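Local coordinates for CHAD domain (Ricinus communis, PDB 6QV5), which probably binds inorganic polyphosphate through its all-helical CHAD domain and carries a bound zinc ion, at residues A[68-73]-A[215-220]; A[207-212]-A[236-241]; A[242-247]-A[277-282]. All blocks are in the same frame, centred on the assembly; numbering follows the deposited sequence.

Contact 1 of 3, residues A[68-73]-A[215-220]; sequences RSALKL and LEFFHG
Ala-70 and Phe-217 mark the closest backbone approach between the final turn of helix 54-73 and the end of helix 198-217, their CA atoms 8.4 Å apart, a spacing wide enough for an aromatic ring to stand between the two backbones. That ring belongs to Phe-217, whose CB is directed toward helix 54-73. Its chi1 (-65°) sets CG anti to the carbonyl carbon; from there the ring carries CE2 to 3.7 Å from Ala-70 CB, the methyl lying obliquely to the ring. The neighbouring CZ is 3.9 Å from the same Ala-70 CB, so the methyl meets the CE2-CZ side of the ring. On the Ser-69 side, OG lies near the ring plane, 4.1 Å from Phe-217 CE2. This hydroxyl packs beside the ring and is hydrogen-bonded within its own helix to the carbonyl oxygen of Arg-66. The contact belongs to the interior of an all-helical CHAD domain, where segments 142 residues apart meet; helix 26-42 packs on it through Leu-34, which touches Ala-70, and through Ile-33 and Cys-37, which touch Phe-217. One turn after Ser-69, Leu-73 splits its two methyls between two rings. CD2 comes to the edge of the first, 4.2 Å from Phe-217 CD2, and CD1 to the edge of the second, 4.3 Å from Phe-218 CE2. Its CG sits between the backbone N and the carbonyl carbon (chi1 53°), an uncommon choice for a leucine in a helix. Phe-218, just past the end of helix 198-217, has left the helical backbone conformation, yet its ring reaches Leu-73, and Phe-174 of helix 171-192 touches both residues.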
ATOM      1  N   ARG A  68       4.898  -3.161   6.776  1.00 62.06           N
ATOM      2  CA  ARG A  68       5.874  -3.919   5.991  1.00 62.75           C
ATOM      3  C   ARG A  68       7.030  -3.037   5.501  1.00 68.11           C
ATOM      4  O   ARG A  68       8.184  -3.465   5.571  1.00 67.94           O
ATOM      5  CB  ARG A  68       5.201  -4.651   4.823  1.00 63.82           C
ATOM      6  CG  ARG A  68       5.922  -5.939   4.445  1.00 77.22           C
ATOM      7  CD  ARG A  68       5.740  -6.298   2.984  1.00 90.68           C
ATOM      8  NE  ARG A  68       4.459  -6.957   2.726  1.00101.46           N
ATOM      9  CZ  ARG A  68       4.271  -8.274   2.753  1.00115.97           C
ATOM     10  NH1 ARG A  68       5.279  -9.090   3.039  1.00102.64           N
ATOM     11  NH2 ARG A  68       3.075  -8.783   2.493  1.00102.95           N
ATOM     12  N   SER A  69       6.722  -1.801   5.042  1.00 65.29           N
ATOM     13  CA  SER A  69       7.726  -0.837   4.580  1.00 65.47           C
ATOM     14  C   SER A  69       8.581  -0.330   5.746  1.00 69.42           C
ATOM     15  O   SER A  69       9.778  -0.102   5.562  1.00 69.01           O
ATOM     16  CB  SER A  69       7.076   0.324   3.830  1.00 69.52           C
ATOM     17  OG  SER A  69       6.220   1.086   4.665  1.00 80.17           O
ATOM     18  N   ALA A  70       7.974  -0.186   6.947  1.00 66.31           N
ATOM     19  CA  ALA A  70       8.666   0.235   8.171  1.00 66.24           C
ATOM     20  C   ALA A  70       9.644  -0.854   8.623  1.00 71.14           C
ATOM     21  O   ALA A  70      10.750  -0.533   9.049  1.00 70.84           O
ATOM     22  CB  ALA A  70       7.664   0.533   9.275  1.00 66.86           C
ATOM     23  N   LEU A  71       9.255  -2.137   8.490  1.00 68.72           N
ATOM     24  CA  LEU A  71      10.113  -3.273   8.844  1.00 69.04           C
ATOM     25  C   LEU A  71      11.264  -3.433   7.842  1.00 74.60           C
ATOM     26  O   LEU A  71      12.328  -3.931   8.213  1.00 74.19           O
ATOM     27  CB  LEU A  71       9.302  -4.577   8.953  1.00 68.95           C
ATOM     28  CG  LEU A  71       8.348  -4.684  10.146  1.00 73.59           C
ATOM     29  CD1 LEU A  71       7.198  -5.608   9.836  1.00 73.71           C
ATOM     30  CD2 LEU A  71       9.067  -5.146  11.399  1.00 76.03           C
ATOM     31  N   LYS A  72      11.053  -2.989   6.586  1.00 72.56           N
ATOM     32  CA  LYS A  72      12.047  -3.044   5.514  1.00 73.14           C
ATOM     33  C   LYS A  72      13.175  -2.034   5.749  1.00 78.30           C
ATOM     34  O   LYS A  72      14.340  -2.373   5.533  1.00 78.12           O
ATOM     35  CB  LYS A  72      11.386  -2.826   4.144  1.00 76.05           C
ATOM     36  CG  LYS A  72      12.183  -3.413   2.979  1.00 92.90           C
ATOM     37  CD  LYS A  72      11.360  -3.519   1.691  1.00103.51           C
ATOM     38  CE  LYS A  72      10.538  -4.790   1.586  1.00114.27           C
ATOM     39  NZ  LYS A  72      11.384  -5.997   1.381  1.00122.99           N
ATOM     40  N   LEU A  73      12.837  -0.804   6.191  1.00 75.60           N
ATOM     41  CA  LEU A  73      13.838   0.228   6.473  1.00 75.85           C
ATOM     42  C   LEU A  73      14.582  -0.039   7.788  1.00 80.27           C
ATOM     43  O   LEU A  73      15.770   0.271   7.885  1.00 80.24           O
ATOM     44  CB  LEU A  73      13.268   1.664   6.406  1.00 76.01           C
ATOM     45  CG  LEU A  73      12.023   1.999   7.232  1.00 80.81           C
ATOM     46  CD1 LEU A  73      12.398   2.645   8.558  1.00 81.03           C
ATOM     47  CD2 LEU A  73      11.113   2.935   6.467  1.00 83.17           C
ATOM     48  N   LEU A 215       8.873   9.326   4.890  1.00 72.89           N
ATOM     49  CA  LEU A 215       8.799  10.760   5.157  1.00 73.23           C
ATOM     50  C   LEU A 215       7.659  11.093   6.128  1.00 78.00           C
ATOM     51  O   LEU A 215       7.760  12.069   6.869  1.00 77.71           O
ATOM     52  CB  LEU A 215       8.677  11.548   3.844  1.00 73.37           C
ATOM     53  CG  LEU A 215       9.170  12.998   3.849  1.00 78.18           C
ATOM     54  CD1 LEU A 215      10.669  13.094   4.164  1.00 78.45           C
ATOM     55  CD2 LEU A 215       8.896  13.651   2.518  1.00 80.21           C
ATOM     56  N   GLU A 216       6.592  10.269   6.139  1.00 75.41           N
ATOM     57  CA  GLU A 216       5.458  10.422   7.054  1.00 75.49           C
ATOM     58  C   GLU A 216       5.841   9.921   8.449  1.00 80.25           C
ATOM     59  O   GLU A 216       5.351  10.460   9.443  1.00 79.65           O
ATOM     60  CB  GLU A 216       4.227   9.667   6.538  1.00 76.76           C
ATOM     61  CG  GLU A 216       3.471  10.386   5.433  1.00 86.16           C
ATOM     62  CD  GLU A 216       2.345   9.603   4.777  1.00102.43           C
ATOM     63  OE1 GLU A 216       2.383   8.351   4.796  1.00 89.74           O
ATOM     64  OE2 GLU A 216       1.426  10.252   4.229  1.00 96.38           O
ATOM     65  N   PHE A 217       6.718   8.890   8.517  1.00 77.63           N
ATOM     66  CA  PHE A 217       7.217   8.303   9.765  1.00 77.80           C
ATOM     67  C   PHE A 217       8.123   9.286  10.506  1.00 84.36           C
ATOM     68  O   PHE A 217       7.955   9.479  11.710  1.00 83.81           O
ATOM     69  CB  PHE A 217       7.976   6.985   9.503  1.00 79.13           C
ATOM     70  CG  PHE A 217       7.186   5.822   8.943  1.00 80.11           C
ATOM     71  CD1 PHE A 217       5.863   5.610   9.320  1.00 82.84           C
ATOM     72  CD2 PHE A 217       7.787   4.896   8.100  1.00 81.90           C
ATOM     73  CE1 PHE A 217       5.144   4.522   8.819  1.00 83.63           C
ATOM     74  CE2 PHE A 217       7.064   3.811   7.597  1.00 84.60           C
ATOM     75  CZ  PHE A 217       5.749   3.630   7.962  1.00 82.64           C
ATOM     76  N   PHE A 218       9.076   9.903   9.781  1.00 83.41           N
ATOM     77  CA  PHE A 218      10.029  10.878  10.315  1.00 84.45           C
ATOM     78  C   PHE A 218       9.591  12.309   9.943  1.00 91.07           C
ATOM     79  O   PHE A 218      10.419  13.132   9.547  1.00 90.78           O
ATOM     80  CB  PHE A 218      11.452  10.569   9.800  1.00 86.30           C
ATOM     81  CG  PHE A 218      11.981   9.189  10.123  1.00 87.93           C
ATOM     82  CD1 PHE A 218      12.578   8.924  11.351  1.00 91.09           C
ATOM     83  CD2 PHE A 218      11.919   8.165   9.186  1.00 90.06           C
ATOM     84  CE1 PHE A 218      13.089   7.655  11.640  1.00 92.08           C
ATOM     85  CE2 PHE A 218      12.420   6.893   9.478  1.00 92.97           C
ATOM     86  CZ  PHE A 218      13.003   6.647  10.703  1.00 91.21           C
ATOM     87  N   HIS A 219       8.282  12.599  10.096  1.00 89.87           N
ATOM     88  CA  HIS A 219       7.632  13.873   9.764  1.00 90.77           C
ATOM     89  C   HIS A 219       8.197  15.097  10.513  1.00 96.04           C
ATOM     90  O   HIS A 219       8.530  16.095   9.870  1.00 95.82           O
ATOM     91  CB  HIS A 219       6.105  13.760   9.954  1.00 91.80           C
ATOM     92  CG  HIS A 219       5.363  15.051   9.794  1.00 95.40           C
ATOM     93  ND1 HIS A 219       4.768  15.677  10.874  1.00 97.27           N
ATOM     94  CD2 HIS A 219       5.162  15.803   8.686  1.00 97.27           C
ATOM     95  CE1 HIS A 219       4.219  16.780  10.391  1.00 96.74           C
ATOM     96  NE2 HIS A 219       4.431  16.900   9.080  1.00 97.09           N
ATOM     97  N   GLY A 220       8.302  15.007  11.840  1.00 93.53           N
ATOM     98  CA  GLY A 220       8.795  16.093  12.687  1.00 93.85           C
ATOM     99  C   GLY A 220      10.295  16.335  12.675  1.00 98.85           C
ATOM    100  O   GLY A 220      10.784  17.192  13.415  1.00 98.47           O
TER

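Contact 2 of 3, residues A[207-212]-A[236-241]; sequences ATKRGR and ATQEEL
Thr-208 and Gln-238 bring two roughly antiparallel helices together, their CA atoms 6.2 Å apart. The local axes approach to 9.6 Å at an angle of 146°. The two threonines form the buried part. Thr-208 CG2, anti to its backbone N, rests 3.8 Å from Gln-238 CB, while Thr-208 OG1 lies 3.9 Å from the Thr-237 CG2 methyl. Both threonine hydroxyls are hydrogen-bonded back into their own helices, Thr-208 to Thr-204 O and Thr-237 to Ala-233 O, and the pair meets across the interface by packing. Toward the more exposed side the contact passes to long polar chains, and the closest approaches come at Gln-238. Its extended chain crosses both Lys-209 and Arg-212 at about a right angle. The amide carbon CD lies 3.7 Å from Lys-209 CG and NE2 3.5 Å from Lys-209 CE, so the lysine offers its aliphatic stem. Gln-238 OE1 lies 3.5 Å from Arg-212 NE, with amide and guanidinium planes 53° apart. The amide thus packs between two cationic side chains: Arg-212 would probably favour its OE1 end, while Lys-209 meets the NE2 end with methylene carbons, and the charge of Arg-212 is met by a salt bridge from NH1 to Glu-216.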
ATOM      1  N   ALA A 207       8.788   2.498  -5.037  1.00 71.53           N
ATOM      2  CA  ALA A 207       9.810   3.444  -4.563  1.00 70.86           C
ATOM      3  C   ALA A 207       9.133   4.749  -4.127  1.00 73.71           C
ATOM      4  O   ALA A 207       9.589   5.397  -3.183  1.00 73.39           O
ATOM      5  CB  ALA A 207      10.825   3.722  -5.661  1.00 71.53           C
ATOM      6  N   THR A 208       8.023   5.100  -4.805  1.00 69.61           N
ATOM      7  CA  THR A 208       7.177   6.259  -4.536  1.00 69.21           C
ATOM      8  C   THR A 208       6.418   6.047  -3.213  1.00 72.08           C
ATOM      9  O   THR A 208       6.304   6.984  -2.422  1.00 71.41           O
ATOM     10  CB  THR A 208       6.240   6.489  -5.734  1.00 79.29           C
ATOM     11  OG1 THR A 208       7.022   6.727  -6.905  1.00 80.67           O
ATOM     12  CG2 THR A 208       5.300   7.646  -5.528  1.00 78.43           C
ATOM     13  N   LYS A 209       5.904   4.816  -2.984  1.00 68.18           N
ATOM     14  CA  LYS A 209       5.176   4.435  -1.771  1.00 67.86           C
ATOM     15  C   LYS A 209       6.111   4.394  -0.561  1.00 71.18           C
ATOM     16  O   LYS A 209       5.774   4.959   0.482  1.00 70.41           O
ATOM     17  CB  LYS A 209       4.464   3.082  -1.951  1.00 70.43           C
ATOM     18  CG  LYS A 209       3.028   3.196  -2.440  1.00 84.07           C
ATOM     19  CD  LYS A 209       2.335   1.839  -2.431  1.00 94.07           C
ATOM     20  CE  LYS A 209       0.877   1.934  -2.803  1.00104.06           C
ATOM     21  NZ  LYS A 209       0.224   0.598  -2.817  1.00111.58           N
ATOM     22  N   ARG A 210       7.294   3.747  -0.713  1.00 67.94           N
ATOM     23  CA  ARG A 210       8.326   3.629   0.326  1.00 67.97           C
ATOM     24  C   ARG A 210       8.809   5.007   0.785  1.00 71.63           C
ATOM     25  O   ARG A 210       8.953   5.230   1.987  1.00 71.07           O
ATOM     26  CB  ARG A 210       9.520   2.795  -0.172  1.00 68.90           C
ATOM     27  CG  ARG A 210       9.284   1.292  -0.187  1.00 80.70           C
ATOM     28  CD  ARG A 210      10.467   0.571  -0.801  1.00 92.91           C
ATOM     29  NE  ARG A 210      10.204  -0.856  -0.993  1.00103.40           N
ATOM     30  CZ  ARG A 210      11.046  -1.704  -1.578  1.00118.24           C
ATOM     31  NH1 ARG A 210      12.216  -1.278  -2.038  1.00106.13           N
ATOM     32  NH2 ARG A 210      10.723  -2.983  -1.711  1.00104.71           N
ATOM     33  N   GLY A 211       9.024   5.910  -0.177  1.00 68.28           N
ATOM     34  CA  GLY A 211       9.465   7.281   0.062  1.00 68.06           C
ATOM     35  C   GLY A 211       8.427   8.133   0.764  1.00 71.63           C
ATOM     36  O   GLY A 211       8.780   8.965   1.605  1.00 70.73           O
ATOM     37  N   ARG A 212       7.136   7.925   0.424  1.00 68.53           N
ATOM     38  CA  ARG A 212       6.000   8.632   1.020  1.00 68.64           C
ATOM     39  C   ARG A 212       5.820   8.210   2.483  1.00 72.91           C
ATOM     40  O   ARG A 212       5.651   9.075   3.343  1.00 72.64           O
ATOM     41  CB  ARG A 212       4.709   8.374   0.219  1.00 69.68           C
ATOM     42  CG  ARG A 212       3.568   9.331   0.555  1.00 81.84           C
ATOM     43  CD  ARG A 212       2.298   9.024  -0.218  1.00 92.88           C
ATOM     44  NE  ARG A 212       1.487   7.994   0.436  1.00101.77           N
ATOM     45  CZ  ARG A 212       0.526   8.238   1.322  1.00116.93           C
ATOM     46  NH1 ARG A 212       0.246   9.485   1.682  1.00103.36           N
ATOM     47  NH2 ARG A 212      -0.159   7.238   1.860  1.00105.97           N
ATOM     48  N   ALA A 236       1.263  12.285  -6.661  1.00 78.86           N
ATOM     49  CA  ALA A 236       0.833  12.458  -8.052  1.00 78.58           C
ATOM     50  C   ALA A 236       1.372  11.331  -8.945  1.00 82.30           C
ATOM     51  O   ALA A 236       0.655  10.862  -9.832  1.00 82.20           O
ATOM     52  CB  ALA A 236       1.291  13.811  -8.578  1.00 79.27           C
ATOM     53  N   THR A 237       2.625  10.891  -8.693  1.00 78.33           N
ATOM     54  CA  THR A 237       3.295   9.803  -9.415  1.00 77.89           C
ATOM     55  C   THR A 237       2.623   8.461  -9.074  1.00 80.87           C
ATOM     56  O   THR A 237       2.402   7.644  -9.972  1.00 80.31           O
ATOM     57  CB  THR A 237       4.807   9.819  -9.108  1.00 86.72           C
ATOM     58  OG1 THR A 237       5.331  11.117  -9.390  1.00 87.80           O
ATOM     59  CG2 THR A 237       5.586   8.774  -9.898  1.00 84.95           C
ATOM     60  N   GLN A 238       2.291   8.252  -7.778  1.00 76.81           N
ATOM     61  CA  GLN A 238       1.624   7.055  -7.255  1.00 76.37           C
ATOM     62  C   GLN A 238       0.220   6.913  -7.859  1.00 79.41           C
ATOM     63  O   GLN A 238      -0.182   5.805  -8.212  1.00 78.95           O
ATOM     64  CB  GLN A 238       1.541   7.122  -5.719  1.00 77.77           C
ATOM     65  CG  GLN A 238       1.248   5.784  -5.040  1.00 93.23           C
ATOM     66  CD  GLN A 238       0.889   5.938  -3.578  1.00115.25           C
ATOM     67  OE1 GLN A 238       1.557   6.639  -2.807  1.00111.35           O
ATOM     68  NE2 GLN A 238      -0.174   5.266  -3.160  1.00107.99           N
ATOM     69  N   GLU A 239      -0.509   8.043  -7.976  1.00 75.54           N
ATOM     70  CA  GLU A 239      -1.858   8.135  -8.539  1.00 75.28           C
ATOM     71  C   GLU A 239      -1.862   7.737 -10.026  1.00 78.21           C
ATOM     72  O   GLU A 239      -2.778   7.041 -10.466  1.00 77.75           O
ATOM     73  CB  GLU A 239      -2.395   9.568  -8.361  1.00 76.76           C
ATOM     74  CG  GLU A 239      -3.874   9.746  -8.659  1.00 88.57           C
ATOM     75  CD  GLU A 239      -4.295  11.194  -8.821  1.00112.85           C
ATOM     76  OE1 GLU A 239      -4.359  11.913  -7.798  1.00110.54           O
ATOM     77  OE2 GLU A 239      -4.560  11.610  -9.972  1.00107.60           O
ATOM     78  N   GLU A 240      -0.831   8.171 -10.783  1.00 74.09           N
ATOM     79  CA  GLU A 240      -0.684   7.891 -12.211  1.00 73.69           C
ATOM     80  C   GLU A 240      -0.328   6.429 -12.491  1.00 77.13           C
ATOM     81  O   GLU A 240      -1.012   5.788 -13.292  1.00 76.87           O
ATOM     82  CB  GLU A 240       0.311   8.870 -12.871  1.00 75.04           C
ATOM     83  CG  GLU A 240       0.519   8.688 -14.372  1.00 85.84           C
ATOM     84  CD  GLU A 240      -0.693   8.746 -15.287  1.00105.21           C
ATOM     85  OE1 GLU A 240      -1.651   9.494 -14.982  1.00100.30           O
ATOM     86  OE2 GLU A 240      -0.675   8.046 -16.325  1.00 97.97           O
ATOM     87  N   LEU A 241       0.730   5.906 -11.840  1.00 73.28           N
ATOM     88  CA  LEU A 241       1.167   4.515 -12.010  1.00 72.93           C
ATOM     89  C   LEU A 241       0.156   3.516 -11.430  1.00 76.33           C
ATOM     90  O   LEU A 241       0.044   2.401 -11.942  1.00 75.77           O
ATOM     91  CB  LEU A 241       2.566   4.284 -11.414  1.00 72.96           C
ATOM     92  CG  LEU A 241       3.746   4.958 -12.122  1.00 77.70           C
ATOM     93  CD1 LEU A 241       4.905   5.159 -11.171  1.00 77.73           C
ATOM     94  CD2 LEU A 241       4.195   4.168 -13.347  1.00 80.40           C
TER

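Contact 3 of 3, residues A[242-247]-A[277-282]; sequences GRHNDL and AQQAMR
A helical hairpin, formed by helices 224-260 and 265-281, holds this surface contact, in which Arg-243 reaches the backbone of Arg-282 just where the second helix gives way to irregular structure. The guanidinium approaches end-on, with NH1 2.9 Å and NH2 3.1 Å from Arg-282 O. Both hydrogen bonds are bent, with N-H...O angles of 151° and 141°, as expected when two amino groups share one acceptor. The oxygen lies in the guanidinium plane, and both nitrogens come from the same face of the carbonyl, NH2 well above its plane. The arginine chain, bent at chi3, lies across the Arg-282 side chain at about a right angle. NH2 also forms a salt bridge with Glu-240 one turn earlier, which probably helps to hold the guanidinium in place. Beside it, His-244 presents its ring edge to a second backbone carbonyl, CE1 standing 3.2 Å from Gln-279 O. The apolar part lies at Leu-247, whose CD2 packs 3.7 Å from Gln-278 CB, while Leu-247 CB meets Gln-279 CG at 3.8 Å. The local axes are 9.8 Å apart at 151°, and His-244 and Gln-279 are level across the interface. An arginine of one helix fixing the carbonyl that follows the C-terminal end of its partner joins the two arms of this antiparallel helical hairpin.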
ATOM      1  N   GLY A 242      -0.566   3.936 -10.389  1.00 72.58           N
ATOM      2  CA  GLY A 242      -1.599   3.144  -9.729  1.00 72.18           C
ATOM      3  C   GLY A 242      -2.837   2.971 -10.586  1.00 75.53           C
ATOM      4  O   GLY A 242      -3.485   1.923 -10.528  1.00 75.05           O
ATOM      5  N   ARG A 243      -3.166   4.005 -11.394  1.00 71.77           N
ATOM      6  CA  ARG A 243      -4.300   4.029 -12.327  1.00 71.29           C
ATOM      7  C   ARG A 243      -4.138   2.921 -13.377  1.00 74.78           C
ATOM      8  O   ARG A 243      -5.079   2.159 -13.608  1.00 74.09           O
ATOM      9  CB  ARG A 243      -4.411   5.417 -12.993  1.00 70.96           C
ATOM     10  CG  ARG A 243      -5.469   5.524 -14.094  1.00 79.51           C
ATOM     11  CD  ARG A 243      -5.220   6.686 -15.052  1.00 85.96           C
ATOM     12  NE  ARG A 243      -3.914   6.613 -15.721  1.00 89.39           N
ATOM     13  CZ  ARG A 243      -3.665   5.920 -16.829  1.00100.39           C
ATOM     14  NH1 ARG A 243      -4.629   5.219 -17.415  1.00 85.78           N
ATOM     15  NH2 ARG A 243      -2.449   5.920 -17.357  1.00 85.44           N
ATOM     16  N   HIS A 244      -2.935   2.822 -13.985  1.00 71.39           N
ATOM     17  CA  HIS A 244      -2.599   1.809 -14.987  1.00 71.16           C
ATOM     18  C   HIS A 244      -2.502   0.421 -14.348  1.00 73.83           C
ATOM     19  O   HIS A 244      -2.817  -0.575 -15.004  1.00 73.17           O
ATOM     20  CB  HIS A 244      -1.294   2.172 -15.717  1.00 72.10           C
ATOM     21  CG  HIS A 244      -1.005   1.293 -16.894  1.00 75.63           C
ATOM     22  ND1 HIS A 244      -1.490   1.593 -18.154  1.00 77.48           N
ATOM     23  CD2 HIS A 244      -0.307   0.135 -16.958  1.00 77.49           C
ATOM     24  CE1 HIS A 244      -1.065   0.620 -18.944  1.00 76.95           C
ATOM     25  NE2 HIS A 244      -0.352  -0.282 -18.268  1.00 77.32           N
ATOM     26  N   ASN A 245      -2.073   0.365 -13.068  1.00 69.77           N
ATOM     27  CA  ASN A 245      -1.945  -0.868 -12.289  1.00 69.12           C
ATOM     28  C   ASN A 245      -3.317  -1.479 -11.993  1.00 72.42           C
ATOM     29  O   ASN A 245      -3.458  -2.699 -12.053  1.00 71.97           O
ATOM     30  CB  ASN A 245      -1.165  -0.617 -10.996  1.00 68.72           C
ATOM     31  CG  ASN A 245      -1.012  -1.833 -10.114  1.00 88.58           C
ATOM     32  OD1 ASN A 245      -0.510  -2.884 -10.532  1.00 80.51           O
ATOM     33  ND2 ASN A 245      -1.448  -1.712  -8.870  1.00 80.66           N
ATOM     34  N   ASP A 246      -4.326  -0.635 -11.682  1.00 68.76           N
ATOM     35  CA  ASP A 246      -5.699  -1.074 -11.409  1.00 68.68           C
ATOM     36  C   ASP A 246      -6.304  -1.767 -12.632  1.00 72.73           C
ATOM     37  O   ASP A 246      -7.006  -2.766 -12.483  1.00 72.30           O
ATOM     38  CB  ASP A 246      -6.578   0.112 -10.973  1.00 70.49           C
ATOM     39  CG  ASP A 246      -6.291   0.665  -9.585  1.00 79.86           C
ATOM     40  OD1 ASP A 246      -5.457   0.070  -8.864  1.00 79.80           O
ATOM     41  OD2 ASP A 246      -6.903   1.690  -9.220  1.00 86.53           O
ATOM     42  N   LEU A 247      -5.986  -1.255 -13.836  1.00 69.56           N
ATOM     43  CA  LEU A 247      -6.423  -1.772 -15.133  1.00 69.50           C
ATOM     44  C   LEU A 247      -5.863  -3.181 -15.392  1.00 73.19           C
ATOM     45  O   LEU A 247      -6.618  -4.059 -15.811  1.00 72.46           O
ATOM     46  CB  LEU A 247      -5.959  -0.805 -16.242  1.00 69.69           C
ATOM     47  CG  LEU A 247      -6.942   0.238 -16.806  1.00 74.56           C
ATOM     48  CD1 LEU A 247      -7.536   1.135 -15.720  1.00 74.91           C
ATOM     49  CD2 LEU A 247      -6.240   1.122 -17.805  1.00 77.12           C
ATOM     50  N   ALA A 277      -7.704  -2.322 -23.937  1.00 79.30           N
ATOM     51  CA  ALA A 277      -7.618  -1.177 -24.836  1.00 79.28           C
ATOM     52  C   ALA A 277      -7.255   0.084 -24.049  1.00 83.77           C
ATOM     53  O   ALA A 277      -6.421   0.855 -24.511  1.00 83.10           O
ATOM     54  CB  ALA A 277      -8.929  -0.985 -25.578  1.00 79.99           C
ATOM     55  N   GLN A 278      -7.838   0.262 -22.839  1.00 81.07           N
ATOM     56  CA  GLN A 278      -7.564   1.393 -21.943  1.00 81.36           C
ATOM     57  C   GLN A 278      -6.096   1.415 -21.492  1.00 86.53           C
ATOM     58  O   GLN A 278      -5.551   2.492 -21.253  1.00 86.00           O
ATOM     59  CB  GLN A 278      -8.505   1.377 -20.728  1.00 82.74           C
ATOM     60  CG  GLN A 278      -9.904   1.912 -21.014  1.00 98.49           C
ATOM     61  CD  GLN A 278     -10.738   2.000 -19.759  1.00119.30           C
ATOM     62  OE1 GLN A 278     -11.116   0.989 -19.157  1.00114.91           O
ATOM     63  NE2 GLN A 278     -11.048   3.215 -19.337  1.00112.78           N
ATOM     64  N   GLN A 279      -5.461   0.224 -21.397  1.00 84.19           N
ATOM     65  CA  GLN A 279      -4.050   0.039 -21.042  1.00 84.43           C
ATOM     66  C   GLN A 279      -3.147   0.530 -22.182  1.00 90.29           C
ATOM     67  O   GLN A 279      -2.072   1.069 -21.919  1.00 89.96           O
ATOM     68  CB  GLN A 279      -3.753  -1.443 -20.759  1.00 85.56           C
ATOM     69  CG  GLN A 279      -4.233  -1.938 -19.400  1.00 96.81           C
ATOM     70  CD  GLN A 279      -4.030  -3.426 -19.226  1.00113.54           C
ATOM     71  OE1 GLN A 279      -2.906  -3.941 -19.266  1.00108.27           O
ATOM     72  NE2 GLN A 279      -5.117  -4.150 -19.014  1.00105.35           N
ATOM     73  N   ALA A 280      -3.583   0.329 -23.444  1.00 88.44           N
ATOM     74  CA  ALA A 280      -2.845   0.721 -24.648  1.00 88.99           C
ATOM     75  C   ALA A 280      -3.101   2.174 -25.066  1.00 94.66           C
ATOM     76  O   ALA A 280      -2.168   2.849 -25.502  1.00 94.42           O
ATOM     77  CB  ALA A 280      -3.175  -0.224 -25.794  1.00 89.72           C
ATOM     78  N   MET A 281      -4.361   2.645 -24.952  1.00 92.58           N
ATOM     79  CA  MET A 281      -4.767   4.008 -25.318  1.00 93.10           C
ATOM     80  C   MET A 281      -4.326   5.012 -24.259  1.00 96.87           C
ATOM     81  O   MET A 281      -3.848   6.093 -24.607  1.00 96.47           O
ATOM     82  CB  MET A 281      -6.288   4.111 -25.552  1.00 95.82           C
ATOM     83  CG  MET A 281      -6.827   3.216 -26.662  1.00100.02           C
ATOM     84  SD  MET A 281      -6.077   3.470 -28.284  1.00104.88           S
ATOM     85  CE  MET A 281      -5.799   1.779 -28.761  1.00101.74           C
ATOM     86  N   ARG A 282      -4.484   4.655 -22.969  1.00 93.35           N
ATOM     87  CA  ARG A 282      -4.085   5.502 -21.843  1.00 93.03           C
ATOM     88  C   ARG A 282      -3.013   4.798 -20.983  1.00 95.85           C
ATOM     89  O   ARG A 282      -3.327   4.337 -19.880  1.00 95.42           O
ATOM     90  CB  ARG A 282      -5.303   5.933 -20.999  1.00 94.18           C
ATOM     91  CG  ARG A 282      -6.252   6.901 -21.705  1.00108.04           C
ATOM     92  CD  ARG A 282      -7.193   7.604 -20.738  1.00122.00           C
ATOM     93  NE  ARG A 282      -8.176   6.692 -20.143  1.00132.91           N
ATOM     94  CZ  ARG A 282      -9.116   7.060 -19.277  1.00148.16           C
ATOM     95  NH1 ARG A 282      -9.220   8.329 -18.896  1.00137.02           N
ATOM     96  NH2 ARG A 282      -9.963   6.164 -18.788  1.00134.08           N
TER

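How the contacts relate
Two shared helices connect the contacts: contacts 1 and 2 both use helix 198-217, contacts 2 and 3 both use helix 224-260. Contacts 1 and 2, with centres 14 Å apart, touch directly where Lys-72 CD packs 3.5 Å from Arg-210 NH2. Contact 3 begins at Gly-242, right after contact 2 ends at Leu-241, and their centres are 16 Å apart. Contacts 1 and 3 do not touch: their centres lie about 29 Å apart on opposite sides of the chain's centre, and their nearest atoms about 14 Å apart. Contact 1 is buried, contact 2 partly so, contact 3 at the surface. All three lie away from the zinc site at His-52 and His-138.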